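Side-chain contact in putative major capsid protein (Cafeteriavirus-dependent mavirus, PDB 6G44), which probably builds the virophage's icosahedral capsid shell from trimers of a double jelly-roll subunit: residues V148-K153 with S158-Y163. Sequence-based numbering, arbitrary orientation. Where two conformers were deposited one is given.
Sequences VDEYNK and SMNNPY
Asp149 and Pro162 begin the contact between two arms of the long loop that leads from helix 136-142 to strand 183-186 in this double jelly-roll capsid protein. Asp149 OD1 lies 3.8 Å from Pro162 CG, the acid crossing the proline at about a right angle; a carboxylate suits this place because its charge is paired with Arg176. Next comes Glu150, whose chain bends at chi2 (87°) and carries its carboxylate to the amide of Asn160. Asn160 ND2 donates to Glu150 OE1 over 2.8 Å, the N-H pointing almost straight at the oxygen from above the carboxylate plane. Asn160 also packs on Ser169 of a second subunit, so the contact sits beside the subunit interface. An amide suits a carboxylate because its ND2 supplies a donor; its OD1, itself an acceptor, reaches Glu150 OE2 only through a water within hydrogen-bonding distance of both, and OE2 also forms a salt bridge with Lys389. Tyr151 supplies both an apolar face, which takes Glu150 CB toward its rim, and a hydroxyl that hydrogen-bonds with Ser392 and Arg390. The amide stands nearly perpendicular to the tyrosine ring and meets its edge, with Asn160 ND2 3.8 Å from Tyr151 CE2.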
loop_
_atom_site.group_PDB
_atom_site.type_symbol
_atom_site.label_atom_id
_atom_site.label_comp_id
_atom_site.label_asym_id
_atom_site.label_seq_id
_atom_site.Cartn_x
_atom_site.Cartn_y
_atom_site.Cartn_z
ATOM N N VAL C 148 -7.327 3.758 12.701
ATOM C CA VAL C 148 -7.057 4.358 13.993
ATOM C C VAL C 148 -7.059 5.874 13.847
ATOM O O VAL C 148 -6.407 6.422 12.938
ATOM C CB VAL C 148 -5.720 3.824 14.553
ATOM C CG1 VAL C 148 -5.296 4.566 15.795
ATOM C CG2 VAL C 148 -5.797 2.326 14.824
ATOM N N ASP C 149 -7.754 6.558 14.753
ATOM C CA ASP C 149 -7.882 8.011 14.683
ATOM C C ASP C 149 -6.531 8.704 14.833
ATOM O O ASP C 149 -5.700 8.370 15.693
ATOM C CB ASP C 149 -8.746 8.542 15.824
ATOM C CG ASP C 149 -10.193 8.112 15.731
ATOM O OD1 ASP C 149 -10.712 7.964 14.632
ATOM O OD2 ASP C 149 -10.821 7.958 16.807
ATOM N N GLU C 150 -6.303 9.705 13.975
ATOM C CA GLU C 150 -5.093 10.509 14.051
ATOM C C GLU C 150 -5.249 11.736 14.915
ATOM O O GLU C 150 -4.261 12.194 15.495
ATOM C CB GLU C 150 -4.653 10.919 12.642
ATOM C CG GLU C 150 -4.286 9.736 11.755
ATOM C CD GLU C 150 -5.438 9.088 10.994
ATOM O OE1 GLU C 150 -6.599 9.552 11.137
ATOM O OE2 GLU C 150 -5.156 8.110 10.251
ATOM N N TYR C 151 -6.460 12.297 14.942
ATOM C CA TYR C 151 -6.734 13.564 15.631
ATOM C C TYR C 151 -7.868 13.380 16.648
ATOM O O TYR C 151 -8.598 12.391 16.615
ATOM C CB TYR C 151 -7.014 14.697 14.643
ATOM C CG TYR C 151 -5.953 14.793 13.578
ATOM C CD1 TYR C 151 -4.698 15.308 13.858
ATOM C CD2 TYR C 151 -6.161 14.284 12.313
ATOM C CE1 TYR C 151 -3.712 15.329 12.895
ATOM C CE2 TYR C 151 -5.167 14.287 11.344
ATOM C CZ TYR C 151 -3.943 14.805 11.656
ATOM O OH TYR C 151 -2.966 14.785 10.676
ATOM N N ASN C 152 -8.032 14.371 17.513
ATOM C CA ASN C 152 -8.958 14.244 18.619
ATOM C C ASN C 152 -10.399 14.679 18.290
ATOM O O ASN C 152 -11.254 14.634 19.180
ATOM C CB ASN C 152 -8.410 14.974 19.850
ATOM C CG ASN C 152 -8.535 16.478 19.762
ATOM O OD1 ASN C 152 -8.678 17.062 18.694
ATOM N ND2 ASN C 152 -8.437 17.125 20.926
ATOM N N LYS C 153 -10.652 15.094 17.050
ATOM C CA LYS C 153 -11.984 15.403 16.554
ATOM C C LYS C 153 -12.123 14.902 15.130
ATOM O O LYS C 153 -11.150 14.906 14.348
ATOM C CB LYS C 153 -12.239 16.897 16.518
ATOM C CG LYS C 153 -12.246 17.596 17.856
ATOM C CD LYS C 153 -12.821 18.981 17.668
ATOM C CE LYS C 153 -12.812 19.804 18.935
ATOM N NZ LYS C 153 -12.523 21.175 18.485
ATOM N N SER C 158 -14.284 17.438 6.712
ATOM C CA SER C 158 -12.863 17.111 6.494
ATOM C C SER C 158 -12.704 15.793 5.789
ATOM O O SER C 158 -13.483 14.867 5.988
ATOM C CB SER C 158 -12.161 16.987 7.850
ATOM O OG SER C 158 -12.375 18.128 8.653
ATOM N N MET C 159 -11.681 15.675 4.953
ATOM C CA MET C 159 -11.518 14.454 4.186
ATOM C C MET C 159 -10.953 13.281 4.962
ATOM O O MET C 159 -11.242 12.119 4.629
ATOM C CB MET C 159 -10.654 14.727 2.959
ATOM C CG MET C 159 -11.228 15.779 2.009
ATOM S SD MET C 159 -12.850 15.444 1.306
ATOM C CE MET C 159 -12.750 13.698 1.005
ATOM N N ASN C 160 -10.138 13.546 5.983
ATOM C CA ASN C 160 -9.673 12.459 6.853
ATOM C C ASN C 160 -10.778 12.207 7.882
ATOM O O ASN C 160 -10.802 12.759 8.997
ATOM C CB ASN C 160 -8.353 12.774 7.531
ATOM C CG ASN C 160 -7.835 11.571 8.307
ATOM O OD1 ASN C 160 -7.869 10.470 7.787
ATOM N ND2 ASN C 160 -7.410 11.768 9.558
ATOM N N ASN C 161 -11.705 11.353 7.480
ATOM C CA ASN C 161 -12.938 11.132 8.243
ATOM C C ASN C 161 -13.278 9.658 8.164
ATOM O O ASN C 161 -13.782 9.202 7.138
ATOM C CB ASN C 161 -14.080 11.969 7.642
ATOM C CG ASN C 161 -15.423 11.636 8.244
ATOM O OD1 ASN C 161 -15.493 10.957 9.273
ATOM N ND2 ASN C 161 -16.514 12.095 7.596
ATOM N N PRO C 162 -13.052 8.916 9.250
ATOM C CA PRO C 162 -13.327 7.483 9.227
ATOM C C PRO C 162 -14.830 7.163 9.154
ATOM O O PRO C 162 -15.183 6.023 8.912
ATOM C CB PRO C 162 -12.721 6.979 10.528
ATOM C CG PRO C 162 -12.837 8.130 11.442
ATOM C CD PRO C 162 -12.611 9.348 10.595
ATOM N N TYR C 163 -15.708 8.165 9.309
ATOM C CA TYR C 163 -17.147 7.895 9.121
ATOM C C TYR C 163 -17.648 8.181 7.729
ATOM O O TYR C 163 -18.841 8.065 7.478
ATOM C CB TYR C 163 -17.981 8.575 10.234
ATOM C CG TYR C 163 -17.456 8.224 11.609
ATOM C CD1 TYR C 163 -17.070 6.917 11.950
ATOM C CD2 TYR C 163 -17.304 9.210 12.599
ATOM C CE1 TYR C 163 -16.519 6.617 13.182
ATOM C CE2 TYR C 163 -16.774 8.907 13.845
ATOM C CZ TYR C 163 -16.380 7.618 14.141
ATOM O OH TYR C 163 -15.809 7.256 15.335
HETATM O O HOH W 1 -6.775 7.797 8.098
#